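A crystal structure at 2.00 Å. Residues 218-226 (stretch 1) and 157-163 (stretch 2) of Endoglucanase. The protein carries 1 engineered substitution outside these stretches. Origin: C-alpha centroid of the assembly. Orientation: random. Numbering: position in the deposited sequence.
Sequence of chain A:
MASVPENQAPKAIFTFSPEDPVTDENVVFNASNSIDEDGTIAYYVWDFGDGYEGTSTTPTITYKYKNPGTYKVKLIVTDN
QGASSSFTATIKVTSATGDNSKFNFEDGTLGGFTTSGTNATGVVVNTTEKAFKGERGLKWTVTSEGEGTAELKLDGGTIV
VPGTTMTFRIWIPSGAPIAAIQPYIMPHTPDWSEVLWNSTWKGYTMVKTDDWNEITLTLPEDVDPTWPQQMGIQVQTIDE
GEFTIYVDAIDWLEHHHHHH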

ATOM      1  N   THR A 218      11.735  -1.520  -5.770  1.00 41.26           N
ATOM      2  CA  THR A 218      11.930  -2.890  -6.242  1.00 41.28           C
ATOM      3  C   THR A 218      13.381  -3.345  -6.098  1.00 41.34           C
ATOM      4  O   THR A 218      14.308  -2.658  -6.557  1.00 41.94           O
ATOM      5  CB  THR A 218      11.465  -3.064  -7.707  1.00 41.52           C
ATOM      6  OG1 THR A 218      10.114  -2.619  -7.822  1.00 41.55           O
ATOM      7  CG2 THR A 218      11.538  -4.526  -8.147  1.00 41.15           C
ATOM      8  N   LEU A 219      13.572  -4.490  -5.444  1.00 40.78           N
ATOM      9  CA  LEU A 219      14.856  -5.186  -5.491  1.00 40.03           C
ATOM     10  C   LEU A 219      14.936  -5.896  -6.848  1.00 40.08           C
ATOM     11  O   LEU A 219      14.099  -6.743  -7.138  1.00 39.59           O
ATOM     12  CB  LEU A 219      14.981  -6.195  -4.338  1.00 39.66           C
ATOM     13  CG  LEU A 219      16.291  -7.003  -4.286  1.00 39.98           C
ATOM     14  CD1 LEU A 219      17.476  -6.086  -3.958  1.00 36.48           C
ATOM     15  CD2 LEU A 219      16.212  -8.149  -3.283  1.00 39.21           C
ATOM     16  N   PRO A 220      15.923  -5.531  -7.696  1.00 40.25           N
ATOM     17  CA  PRO A 220      16.002  -6.116  -9.040  1.00 40.32           C
ATOM     18  C   PRO A 220      16.136  -7.642  -9.044  1.00 40.78           C
ATOM     19  O   PRO A 220      16.736  -8.227  -8.135  1.00 40.68           O
ATOM     20  CB  PRO A 220      17.254  -5.462  -9.638  1.00 40.17           C
ATOM     21  CG  PRO A 220      17.417  -4.194  -8.867  1.00 40.51           C
ATOM     22  CD  PRO A 220      16.993  -4.540  -7.469  1.00 40.02           C
ATOM     23  N   GLU A 221      15.585  -8.265 -10.078  1.00 41.36           N
ATOM     24  CA  GLU A 221      15.573  -9.722 -10.213  1.00 42.50           C
ATOM     25  C   GLU A 221      16.948 -10.404 -10.309  1.00 42.23           C
ATOM     26  O   GLU A 221      17.076 -11.588  -9.981  1.00 42.14           O
ATOM     27  CB  GLU A 221      14.720 -10.117 -11.418  1.00 42.67           C
ATOM     28  CG  GLU A 221      13.732 -11.207 -11.091  1.00 46.07           C
ATOM     29  CD  GLU A 221      12.360 -10.940 -11.679  1.00 50.20           C
ATOM     30  OE1 GLU A 221      12.191 -11.143 -12.905  1.00 52.07           O
ATOM     31  OE2 GLU A 221      11.450 -10.537 -10.911  1.00 51.03           O
ATOM     32  N   ASP A 222      17.962  -9.669 -10.760  1.00 42.08           N
ATOM     33  CA  ASP A 222      19.294 -10.250 -10.984  1.00 42.43           C
ATOM     34  C   ASP A 222      20.232 -10.249  -9.764  1.00 41.81           C
ATOM     35  O   ASP A 222      21.375 -10.692  -9.862  1.00 42.19           O
ATOM     36  CB  ASP A 222      19.979  -9.614 -12.209  1.00 42.78           C
ATOM     37  CG  ASP A 222      20.248  -8.120 -12.036  1.00 44.46           C
ATOM     38  OD1 ASP A 222      19.835  -7.527 -11.015  1.00 47.45           O
ATOM     39  OD2 ASP A 222      20.887  -7.533 -12.936  1.00 47.55           O
ATOM     40  N   VAL A 223      19.740  -9.762  -8.630  1.00 41.24           N
ATOM     41  CA  VAL A 223      20.486  -9.777  -7.371  1.00 40.55           C
ATOM     42  C   VAL A 223      20.677 -11.211  -6.874  1.00 40.38           C
ATOM     43  O   VAL A 223      19.750 -12.016  -6.927  1.00 40.11           O
ATOM     44  CB  VAL A 223      19.743  -8.944  -6.287  1.00 40.59           C
ATOM     45  CG1 VAL A 223      20.380  -9.116  -4.907  1.00 40.32           C
ATOM     46  CG2 VAL A 223      19.703  -7.474  -6.678  1.00 40.15           C
ATOM     47  N   ASP A 224      21.874 -11.531  -6.390  1.00 40.16           N
ATOM     48  CA  ASP A 224      22.122 -12.831  -5.764  1.00 40.07           C
ATOM     49  C   ASP A 224      21.209 -13.000  -4.535  1.00 39.70           C
ATOM     50  O   ASP A 224      21.289 -12.208  -3.588  1.00 39.58           O
ATOM     51  CB  ASP A 224      23.603 -12.966  -5.388  1.00 40.24           C
ATOM     52  CG  ASP A 224      23.995 -14.392  -4.986  1.00 40.77           C
ATOM     53  OD1 ASP A 224      23.161 -15.138  -4.440  1.00 41.25           O
ATOM     54  OD2 ASP A 224      25.166 -14.762  -5.193  1.00 41.19           O
ATOM     55  N   PRO A 225      20.334 -14.030  -4.548  1.00 39.44           N
ATOM     56  CA  PRO A 225      19.385 -14.213  -3.435  1.00 39.35           C
ATOM     57  C   PRO A 225      20.036 -14.595  -2.093  1.00 39.26           C
ATOM     58  O   PRO A 225      19.392 -14.492  -1.052  1.00 39.33           O
ATOM     59  CB  PRO A 225      18.465 -15.338  -3.929  1.00 39.71           C
ATOM     60  CG  PRO A 225      19.267 -16.081  -4.951  1.00 39.25           C
ATOM     61  CD  PRO A 225      20.184 -15.073  -5.586  1.00 39.36           C
ATOM     62  N   THR A 226      21.299 -15.014  -2.122  1.00 38.87           N
ATOM     63  CA  THR A 226      22.002 -15.443  -0.911  1.00 38.82           C
ATOM     64  C   THR A 226      22.708 -14.297  -0.167  1.00 38.73           C
ATOM     65  O   THR A 226      23.134 -14.472   0.978  1.00 38.94           O
ATOM     66  CB  THR A 226      23.006 -16.582  -1.211  1.00 38.90           C
ATOM     67  OG1 THR A 226      23.996 -16.125  -2.142  1.00 39.68           O
ATOM     68  CG2 THR A 226      22.283 -17.789  -1.813  1.00 39.14           C
TER
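Stretch 2, residues 157-163: GTIVVPG

Stretch 2 lies on stretch 1 as a small, mainly apolar loop-to-loop contact, centred on Pro162 and fastened by a single backbone hydrogen bond at Gly163. The two segments belong to one chain and are distant in sequence, no touching pair being closer than 55 residues; together they bury 432 Å². Across this contact stretch 2 is extended from Val160 to Pro162, with phi/psi of -131/151, -76/146 and -51/138, and then changes character at Gly163 (101/-10). Stretch 1 bends instead: Pro220 to Val223 form a type I beta turn, closed by a weak hydrogen bond from Val223 N to Pro220 O (3.4 Å). The two segments run in opposite senses, for Glu221 is nearest Gly163 (CA to CA 4.2 Å), whereas the later Pro225 is nearest the earlier Val161 (CA to CA 6.1 Å).

Pro162 fits into the concave side of the bent segment and gives up 105 Å², the largest share of any residue. Its CB lies 3.5 Å from Pro220 O and 3.6 Å from Glu221 O, and its CG comes within 3.2 Å of Val223 O, so turn carbonyls line much of its surroundings. Apolar neighbours complete the packing: Pro162 CG is 4.2 Å from Val223 CB, and Pro162 CD is 3.9 Å from Pro225 CB. These contacts are all made by ring carbons, and none is a conventional hydrogen bond.

Leu219, buried and with its CA-to-CB bond directed toward stretch 2, extends the apolar surface. In its t, p rotamer it places CD2 3.6 Å from Val160 CG2 and 3.7 Å from Pro162 CA. Its backbone supplies the polar link: Gly163 N donates to Leu219 O at 2.6 Å, a short bond whose N-H...O angle of 141° is appreciably bent.

Glu221 starts away from stretch 2, but its side chain returns, bringing OE2 to 3.4 Å from Gly163 CA. A CB at Gly163 would stand 2.4 Å from that Glu221 OE2, a clash, and the positive phi would also jam it against the preceding carbonyl oxygen; the backbone angles alone call for glycine. Beside it, Thr218 CG2 approaches Gly163 O at 3.8 Å. At the other end the contact thins to Pro225 O and Thr158 CB, 4.3 Å apart. Beyond it, Asp224 OD1 accepts from Thr226 N (3.0 Å) and Thr226 OG1 (2.6 Å), bonds internal to stretch 1.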

ATOM      1  N   GLY A 157      19.864 -10.036   7.007  1.00 46.64           N
ATOM      2  CA  GLY A 157      20.079 -11.365   6.450  1.00 45.98           C
ATOM      3  C   GLY A 157      19.304 -11.284   5.146  1.00 46.09           C
ATOM      4  O   GLY A 157      19.435 -10.304   4.415  1.00 45.55           O
ATOM      5  N   THR A 158      18.464 -12.264   4.843  1.00 46.03           N
ATOM      6  CA  THR A 158      17.684 -12.155   3.604  1.00 46.47           C
ATOM      7  C   THR A 158      16.276 -11.619   3.895  1.00 46.20           C
ATOM      8  O   THR A 158      15.432 -12.324   4.444  1.00 46.56           O
ATOM      9  CB  THR A 158      17.667 -13.472   2.761  1.00 46.72           C
ATOM     10  OG1 THR A 158      16.334 -13.976   2.647  1.00 47.76           O
ATOM     11  CG2 THR A 158      18.596 -14.539   3.350  1.00 46.82           C
ATOM     12  N   ILE A 159      16.042 -10.358   3.547  1.00 45.66           N
ATOM     13  CA  ILE A 159      14.780  -9.698   3.867  1.00 45.15           C
ATOM     14  C   ILE A 159      13.725  -9.985   2.790  1.00 44.83           C
ATOM     15  O   ILE A 159      12.616 -10.410   3.103  1.00 44.64           O
ATOM     16  CB  ILE A 159      14.971  -8.175   4.112  1.00 45.25           C
ATOM     17  CG1 ILE A 159      16.066  -7.945   5.165  1.00 44.95           C
ATOM     18  CG2 ILE A 159      13.646  -7.515   4.522  1.00 45.18           C
ATOM     19  CD1 ILE A 159      16.524  -6.500   5.317  1.00 45.18           C
ATOM     20  N   VAL A 160      14.080  -9.760   1.527  1.00 44.42           N
ATOM     21  CA  VAL A 160      13.177 -10.018   0.398  1.00 44.23           C
ATOM     22  C   VAL A 160      13.869 -10.825  -0.700  1.00 44.12           C
ATOM     23  O   VAL A 160      15.089 -10.759  -0.850  1.00 44.03           O
ATOM     24  CB  VAL A 160      12.585  -8.705  -0.199  1.00 44.14           C
ATOM     25  CG1 VAL A 160      11.736  -7.991   0.832  1.00 44.58           C
ATOM     26  CG2 VAL A 160      13.677  -7.773  -0.697  1.00 43.50           C
ATOM     27  N   VAL A 161      13.095 -11.603  -1.452  1.00 44.06           N
ATOM     28  CA  VAL A 161      13.642 -12.276  -2.623  1.00 43.93           C
ATOM     29  C   VAL A 161      13.794 -11.255  -3.758  1.00 43.76           C
ATOM     30  O   VAL A 161      13.001 -10.314  -3.847  1.00 43.85           O
ATOM     31  CB  VAL A 161      12.807 -13.525  -3.072  1.00 44.08           C
ATOM     32  CG1 VAL A 161      12.686 -14.538  -1.928  1.00 44.00           C
ATOM     33  CG2 VAL A 161      11.435 -13.129  -3.605  1.00 44.00           C
ATOM     34  N   PRO A 162      14.829 -11.416  -4.606  1.00 43.60           N
ATOM     35  CA  PRO A 162      14.986 -10.555  -5.780  1.00 43.33           C
ATOM     36  C   PRO A 162      13.716 -10.479  -6.636  1.00 43.26           C
ATOM     37  O   PRO A 162      13.051 -11.494  -6.862  1.00 42.92           O
ATOM     38  CB  PRO A 162      16.117 -11.233  -6.553  1.00 43.45           C
ATOM     39  CG  PRO A 162      16.922 -11.909  -5.500  1.00 43.59           C
ATOM     40  CD  PRO A 162      15.924 -12.401  -4.499  1.00 43.58           C
ATOM     41  N   GLY A 163      13.385  -9.274  -7.093  1.00 43.19           N
ATOM     42  CA  GLY A 163      12.177  -9.044  -7.888  1.00 43.14           C
ATOM     43  C   GLY A 163      11.028  -8.439  -7.094  1.00 43.17           C
ATOM     44  O   GLY A 163      10.030  -8.016  -7.676  1.00 42.93           O
TER